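PDB 6D2S: HTH-type transcriptional regulator PrpR from Mycobacterium tuberculosis, which regulates transcription of the enzymes that break down short-chain fatty acids through the glyoxylate and methylcitrate cycles, and is needed for growth inside macrophages. Local coordinates for residues 21-24 / 25-29; 101-104 / 105-108; 213-216 / 217-221. All coordinates share one frame; numbering follows the deposited sequence.

Contact 1. Residues 21-24 / 25-29; sequences LDMA and AERMF
Arg27 folds back along helix 19-31 onto Met23, one turn earlier. Arg27 CG lies 3.1 Å from Met23 O, and the chain then bends at chi3 (-75°), which carries the guanidinium over Met23 so that Met23 CB sits beneath one face, 3.9 Å from Arg27 NH2. Arg27 and Met23 make up the looser, outward side, where a long aliphatic stem can lie on the helix while its charged end reaches outward. Beneath them the backbone is regular: Arg27 N donates to Met23 O at 2.8 Å, and Met28 N donates to Ala24 O at 2.9 Å.

The other side is packed tightly. Ala25 is buried, its small side chain fitting against Phe130 and Ala133 of helix 116-135. Asp22 and Glu26, one turn apart, hold their carboxylates 5.0 Å from each other (Asp22 OD1 to Glu26 OE1), and Arg175 forms salt bridges to both, which probably offsets their repulsion. Asp22 is also salt-bridged to Arg169, and Glu26 accepts a hydrogen bond from the backbone N of Arg139. Among its neighbours, the helix sets Leu21 and Ala25 against helix 116-135, Leu21 also against helix 101-109, and Asp22 and Glu26 against Tyr138 of helix 138-147.

Contact 2. Residues 101-104 / 105-108; sequences SDLI and SSIV
Ser101 O to Ser105 N opens a run of four i to i+4 backbone hydrogen bonds that ends with Val108 N on Ile104 O, at 2.9 Å and an N-H...O angle of 176°, so the chain is regular alpha helix throughout. Two serines add side-chain bonds to it. Ser105 OG stands beside its own backbone N (chi1 -69°) and turns back to Ser101 O at 3.1 Å; this carbonyl is thus gripped twice, with Ser105 N and OG on opposite faces of its plane. Ser106 OG takes the position between its backbone N and carbonyl carbon (chi1 73°) and reaches Leu103 O at 2.7 Å, coming in well bent from the C=O line. Ile107 N also donates to Leu103 O, at 3.0 Å. Serine suits these places because its short hydroxyl can bond to the preceding turn where the helix faces outward.

The apolar face borders this serine side, with Leu103 at the boundary. Leu103 and Ile107 cross obliquely, Leu103 CG meeting Ile107 CD1 at 3.9 Å, while the methyl Leu103 CD1 comes within 3.7 Å of Ser106 OG. Ile104 and Val108 meet more loosely through their CG2 methyls, 4.3 Å apart. Ile104, Ile107 and Val108 all pack on Leu126 of helix 116-135, and Leu103, Ile104 and Ile107 touch Leu21 of helix 19-31. Such a pattern, branched aliphatics inward and serines bonded to carbonyls outward, is that of an amphipathic helix, here within the IrrE N-terminal-like domain.

Contact 3. Residues 213-216 / 217-221; sequences PLWV and VHDAF
Leu214 and His218 meet across the turn formed by residues 214-218, where one backbone oxygen draws the chain together. Leu214 O accepts from both Val217 N at 3.0 Å and His218 N at 3.1 Å; the first donor stands above the carbonyl plane and the second lies in it, so the three-residue and four-residue closures share one acceptor.

The Leu214 side chain can be followed outward. From CB, the root of the chain, the path runs to CG, held opposite the backbone N (chi1 -166°), which acts as the branch point for the methyls CD1 and CD2. The next torsion (chi2 -86°) swings CD1 to His218 CB, 3.4 Å away, and leaves it 4.0 Å from His218 N; it approaches the imidazole obliquely. The side chain also packs on Val186 of strand 183-189. A leucine fits here because one methyl can lie on the CB of His218 while the same side chain meets the sheet.

Farther on, Phe221 CD2 lies over one face of the His218 ring, near its rim, and His218 NE2 makes a weak hydrogen bond to Lys190 O. Trp215 is exposed at the outer side of the turn, although its ring touches Gln230.

In the ScfR C-terminal region, the turn rests on the five-stranded antiparallel sheet. Besides Leu214 on strand 183-189, Val216 packs on Ala232 of strand 228-233 and Trp242 of strand 239-247, and Ala220 and Phe221 meet Ala262 on strand 261-268.

Contacts 1 and 2 belong to one packing layer: their centres are 14 Å apart, they touch through Leu21, and helix 116-135 borders both. All three contacts are partly buried, each combining an inward face with an outward one, but contact 1 carries ion pairs on acidic side chains, whereas contact 2 has hydroxyls bonded to its own backbone. Contact 3 stands apart, on the opposite side of the chain's centre and about 22 Å from contact 1 between nearest atoms. It is a brief turn that sets its valines on a sheet and Trp215 outward, in the C-terminal ScfR region, whereas contact 2 is in the IrrE N-terminal-like domain.

Contact 1. Residues 21-24 / 25-29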
loop_
_atom_site.group_PDB
_atom_site.type_symbol
_atom_site.label_atom_id
_atom_site.label_comp_id
_atom_site.label_asym_id
_atom_site.label_seq_id
_atom_site.Cartn_x
_atom_site.Cartn_y
_atom_site.Cartn_z
ATOM N N LEU A 21 12.320 6.385 -4.660
ATOM C CA LEU A 21 12.039 4.983 -4.368
ATOM C C LEU A 21 11.049 4.399 -5.357
ATOM O O LEU A 21 11.170 3.236 -5.753
ATOM C CB LEU A 21 11.473 4.823 -2.962
ATOM C CG LEU A 21 12.398 4.666 -1.778
ATOM C CD1 LEU A 21 11.509 4.408 -0.552
ATOM C CD2 LEU A 21 13.401 3.538 -2.017
ATOM N N ASP A 22 10.030 5.184 -5.721
ATOM C CA ASP A 22 9.053 4.727 -6.697
ATOM C C ASP A 22 9.739 4.415 -8.024
ATOM O O ASP A 22 9.499 3.364 -8.632
ATOM C CB ASP A 22 7.963 5.792 -6.862
ATOM C CG ASP A 22 6.606 5.196 -7.194
ATOM O OD1 ASP A 22 6.482 4.595 -8.277
ATOM O OD2 ASP A 22 5.680 5.317 -6.364
ATOM N N MET A 23 10.608 5.321 -8.483
ATOM C CA MET A 23 11.338 5.101 -9.732
ATOM C C MET A 23 12.333 3.954 -9.613
ATOM O O MET A 23 12.530 3.197 -10.572
ATOM C CB MET A 23 12.065 6.387 -10.140
ATOM C CG MET A 23 11.143 7.527 -10.486
ATOM S SD MET A 23 10.403 7.264 -12.119
ATOM C CE MET A 23 11.801 7.595 -13.198
ATOM N N ALA A 24 12.998 3.820 -8.458
ATOM C CA ALA A 24 13.943 2.716 -8.303
ATOM C C ALA A 24 13.232 1.370 -8.404
ATOM O O ALA A 24 13.731 0.443 -9.049
ATOM C CB ALA A 24 14.691 2.832 -6.975
ATOM N N ALA A 25 12.060 1.252 -7.778
ATOM C CA ALA A 25 11.287 0.014 -7.859
ATOM C C ALA A 25 10.880 -0.280 -9.296
ATOM O O ALA A 25 11.035 -1.406 -9.787
ATOM C CB ALA A 25 10.045 0.114 -6.966
ATOM N N GLU A 26 10.351 0.732 -9.988
ATOM C CA GLU A 26 9.875 0.522 -11.350
ATOM C C GLU A 26 11.029 0.171 -12.281
ATOM O O GLU A 26 10.904 -0.710 -13.142
ATOM C CB GLU A 26 9.137 1.776 -11.839
ATOM C CG GLU A 26 8.381 1.544 -13.140
ATOM C CD GLU A 26 7.510 2.725 -13.538
ATOM O OE1 GLU A 26 7.788 3.857 -13.079
ATOM O OE2 GLU A 26 6.559 2.522 -14.324
ATOM N N ARG A 27 12.168 0.845 -12.120
ATOM C CA ARG A 27 13.313 0.531 -12.969
ATOM C C ARG A 27 13.857 -0.861 -12.669
ATOM O O ARG A 27 14.229 -1.601 -13.591
ATOM C CB ARG A 27 14.393 1.603 -12.806
ATOM C CG ARG A 27 13.939 2.966 -13.338
ATOM C CD ARG A 27 15.028 4.038 -13.310
ATOM N NE ARG A 27 15.284 4.549 -11.964
ATOM C CZ ARG A 27 15.747 5.768 -11.706
ATOM N NH1 ARG A 27 15.991 6.610 -12.701
ATOM N NH2 ARG A 27 15.956 6.149 -10.453
ATOM N N MET A 28 13.893 -1.251 -11.393
ATOM C CA MET A 28 14.384 -2.587 -11.077
ATOM C C MET A 28 13.442 -3.659 -11.613
ATOM O O MET A 28 13.894 -4.679 -12.148
ATOM C CB MET A 28 14.580 -2.745 -9.569
ATOM C CG MET A 28 15.400 -3.965 -9.207
ATOM S SD MET A 28 15.658 -4.055 -7.428
ATOM C CE MET A 28 16.228 -2.394 -7.091
ATOM N N PHE A 29 12.131 -3.441 -11.471
ATOM C CA PHE A 29 11.139 -4.345 -12.047
ATOM C C PHE A 29 11.360 -4.510 -13.549
ATOM O O PHE A 29 11.413 -5.634 -14.063
ATOM C CB PHE A 29 9.736 -3.800 -11.745
ATOM C CG PHE A 29 8.595 -4.662 -12.247
ATOM C CD1 PHE A 29 8.245 -4.673 -13.592
ATOM C CD2 PHE A 29 7.836 -5.411 -11.354
ATOM C CE1 PHE A 29 7.176 -5.443 -14.050
ATOM C CE2 PHE A 29 6.771 -6.189 -11.798
ATOM C CZ PHE A 29 6.440 -6.203 -13.155
#

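Contact 2. Residues 101-104 / 105-108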
loop_
_atom_site.group_PDB
_atom_site.type_symbol
_atom_site.label_atom_id
_atom_site.label_comp_id
_atom_site.label_asym_id
_atom_site.label_seq_id
_atom_site.Cartn_x
_atom_site.Cartn_y
_atom_site.Cartn_z
ATOM N N SER A 101 19.108 0.639 1.124
ATOM C CA SER A 101 19.303 1.163 2.473
ATOM C C SER A 101 19.858 2.587 2.453
ATOM O O SER A 101 19.394 3.454 3.204
ATOM C CB SER A 101 20.238 0.229 3.246
ATOM O OG SER A 101 20.263 0.556 4.617
ATOM N N ASP A 102 20.877 2.840 1.624
ATOM C CA ASP A 102 21.456 4.179 1.554
ATOM C C ASP A 102 20.449 5.186 1.012
ATOM O O ASP A 102 20.365 6.320 1.502
ATOM C CB ASP A 102 22.708 4.180 0.677
ATOM C CG ASP A 102 23.913 3.549 1.356
ATOM O OD1 ASP A 102 23.827 3.150 2.537
ATOM O OD2 ASP A 102 24.965 3.461 0.687
ATOM N N LEU A 103 19.684 4.792 -0.009
ATOM C CA LEU A 103 18.660 5.677 -0.552
ATOM C C LEU A 103 17.596 5.987 0.497
ATOM O O LEU A 103 17.204 7.144 0.680
ATOM C CB LEU A 103 18.026 5.044 -1.797
ATOM C CG LEU A 103 16.895 5.855 -2.443
ATOM C CD1 LEU A 103 17.328 7.294 -2.729
ATOM C CD2 LEU A 103 16.384 5.189 -3.730
ATOM N N ILE A 104 17.105 4.959 1.190
ATOM C CA ILE A 104 16.120 5.197 2.246
ATOM C C ILE A 104 16.687 6.142 3.305
ATOM O O ILE A 104 16.021 7.101 3.726
ATOM C CB ILE A 104 15.652 3.858 2.847
ATOM C CG1 ILE A 104 14.738 3.139 1.848
ATOM C CG2 ILE A 104 14.919 4.077 4.168
ATOM C CD1 ILE A 104 14.358 1.717 2.284
ATOM N N SER A 105 17.927 5.901 3.737
ATOM C CA SER A 105 18.547 6.787 4.723
ATOM C C SER A 105 18.601 8.223 4.224
ATOM O O SER A 105 18.349 9.164 4.989
ATOM C CB SER A 105 19.954 6.298 5.074
ATOM O OG SER A 105 19.868 5.085 5.795
ATOM N N SER A 106 18.925 8.419 2.942
ATOM C CA SER A 106 19.008 9.782 2.426
ATOM C C SER A 106 17.640 10.446 2.359
ATOM O O SER A 106 17.532 11.663 2.566
ATOM C CB SER A 106 19.677 9.800 1.051
ATOM O OG SER A 106 18.814 9.274 0.062
ATOM N N ILE A 107 16.591 9.677 2.075
ATOM C CA ILE A 107 15.243 10.240 2.042
ATOM C C ILE A 107 14.794 10.632 3.449
ATOM O O ILE A 107 14.281 11.737 3.672
ATOM C CB ILE A 107 14.272 9.240 1.387
ATOM C CG1 ILE A 107 14.585 9.090 -0.106
ATOM C CG2 ILE A 107 12.826 9.695 1.582
ATOM C CD1 ILE A 107 14.026 7.804 -0.722
ATOM N N VAL A 108 14.987 9.734 4.420
ATOM C CA VAL A 108 14.628 10.039 5.806
ATOM C C VAL A 108 15.343 11.297 6.274
ATOM O O VAL A 108 14.780 12.119 7.013
ATOM C CB VAL A 108 14.956 8.841 6.719
ATOM C CG1 VAL A 108 14.794 9.223 8.187
ATOM C CG2 VAL A 108 14.097 7.640 6.369
#

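Contact 3. Residues 213-216 / 217-221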
loop_
_atom_site.group_PDB
_atom_site.type_symbol
_atom_site.label_atom_id
_atom_site.label_comp_id
_atom_site.label_asym_id
_atom_site.label_seq_id
_atom_site.Cartn_x
_atom_site.Cartn_y
_atom_site.Cartn_z
ATOM N N PRO A 213 -16.635 12.328 8.298
ATOM C CA PRO A 213 -17.699 11.306 8.374
ATOM C C PRO A 213 -17.121 9.895 8.325
ATOM O O PRO A 213 -17.089 9.217 7.301
ATOM C CB PRO A 213 -18.554 11.626 7.147
ATOM C CG PRO A 213 -17.558 12.139 6.150
ATOM C CD PRO A 213 -16.491 12.874 6.937
ATOM N N LEU A 214 -16.646 9.428 9.481
ATOM C CA LEU A 214 -15.928 8.160 9.518
ATOM C C LEU A 214 -16.794 6.982 9.095
ATOM O O LEU A 214 -16.255 5.951 8.678
ATOM C CB LEU A 214 -15.363 7.912 10.912
ATOM C CG LEU A 214 -14.321 6.797 10.916
ATOM C CD1 LEU A 214 -14.958 5.419 11.055
ATOM C CD2 LEU A 214 -13.488 6.875 9.645
ATOM N N TRP A 215 -18.119 7.105 9.186
ATOM C CA TRP A 215 -18.984 6.041 8.699
ATOM C C TRP A 215 -18.709 5.710 7.238
ATOM O O TRP A 215 -19.102 4.636 6.771
ATOM C CB TRP A 215 -20.456 6.429 8.895
ATOM C CG TRP A 215 -20.777 7.830 8.461
ATOM C CD1 TRP A 215 -20.994 8.265 7.185
ATOM C CD2 TRP A 215 -20.932 8.979 9.307
ATOM N NE1 TRP A 215 -21.269 9.614 7.185
ATOM C CE2 TRP A 215 -21.238 10.073 8.475
ATOM C CE3 TRP A 215 -20.842 9.187 10.689
ATOM C CZ2 TRP A 215 -21.448 11.358 8.977
ATOM C CZ3 TRP A 215 -21.055 10.464 11.187
ATOM C CH2 TRP A 215 -21.353 11.531 10.333
ATOM N N VAL A 216 -18.030 6.597 6.507
ATOM C CA VAL A 216 -17.729 6.310 5.113
ATOM C C VAL A 216 -16.900 5.039 4.973
ATOM O O VAL A 216 -16.913 4.408 3.909
ATOM C CB VAL A 216 -17.022 7.514 4.459
ATOM C CG1 VAL A 216 -17.939 8.738 4.484
ATOM C CG2 VAL A 216 -15.710 7.812 5.173
ATOM N N VAL A 217 -16.181 4.634 6.025
ATOM C CA VAL A 217 -15.412 3.399 6.019
ATOM C C VAL A 217 -15.916 2.414 7.066
ATOM O O VAL A 217 -16.026 1.215 6.790
ATOM C CB VAL A 217 -13.905 3.676 6.215
ATOM C CG1 VAL A 217 -13.143 2.374 6.382
ATOM C CG2 VAL A 217 -13.365 4.467 5.034
ATOM N N HIS A 218 -16.244 2.898 8.265
ATOM C CA HIS A 218 -16.740 2.000 9.299
ATOM C C HIS A 218 -18.013 1.283 8.859
ATOM O O HIS A 218 -18.258 0.147 9.284
ATOM C CB HIS A 218 -16.979 2.767 10.598
ATOM C CG HIS A 218 -17.111 1.883 11.799
ATOM N ND1 HIS A 218 -18.319 1.368 12.215
ATOM C CD2 HIS A 218 -16.182 1.411 12.664
ATOM C CE1 HIS A 218 -18.130 0.622 13.289
ATOM N NE2 HIS A 218 -16.843 0.632 13.583
ATOM N N ASP A 219 -18.828 1.916 8.008
ATOM C CA ASP A 219 -20.030 1.252 7.506
ATOM C C ASP A 219 -19.718 -0.095 6.863
ATOM O O ASP A 219 -20.604 -0.948 6.768
ATOM C CB ASP A 219 -20.750 2.140 6.482
ATOM C CG ASP A 219 -21.596 3.239 7.124
ATOM O OD1 ASP A 219 -21.777 3.242 8.359
ATOM O OD2 ASP A 219 -22.082 4.107 6.372
ATOM N N ALA A 220 -18.480 -0.304 6.399
ATOM C CA ALA A 220 -18.134 -1.580 5.778
ATOM C C ALA A 220 -18.355 -2.753 6.724
ATOM O O ALA A 220 -18.709 -3.853 6.277
ATOM C CB ALA A 220 -16.679 -1.559 5.297
ATOM N N PHE A 221 -18.146 -2.551 8.025
ATOM C CA PHE A 221 -18.296 -3.649 8.976
ATOM C C PHE A 221 -19.726 -4.178 9.046
ATOM O O PHE A 221 -19.947 -5.259 9.603
ATOM C CB PHE A 221 -17.849 -3.212 10.372
ATOM C CG PHE A 221 -16.366 -3.010 10.503
ATOM C CD1 PHE A 221 -15.496 -4.088 10.421
ATOM C CD2 PHE A 221 -15.844 -1.746 10.728
ATOM C CE1 PHE A 221 -14.127 -3.907 10.541
ATOM C CE2 PHE A 221 -14.479 -1.556 10.857
ATOM C CZ PHE A 221 -13.618 -2.639 10.763
#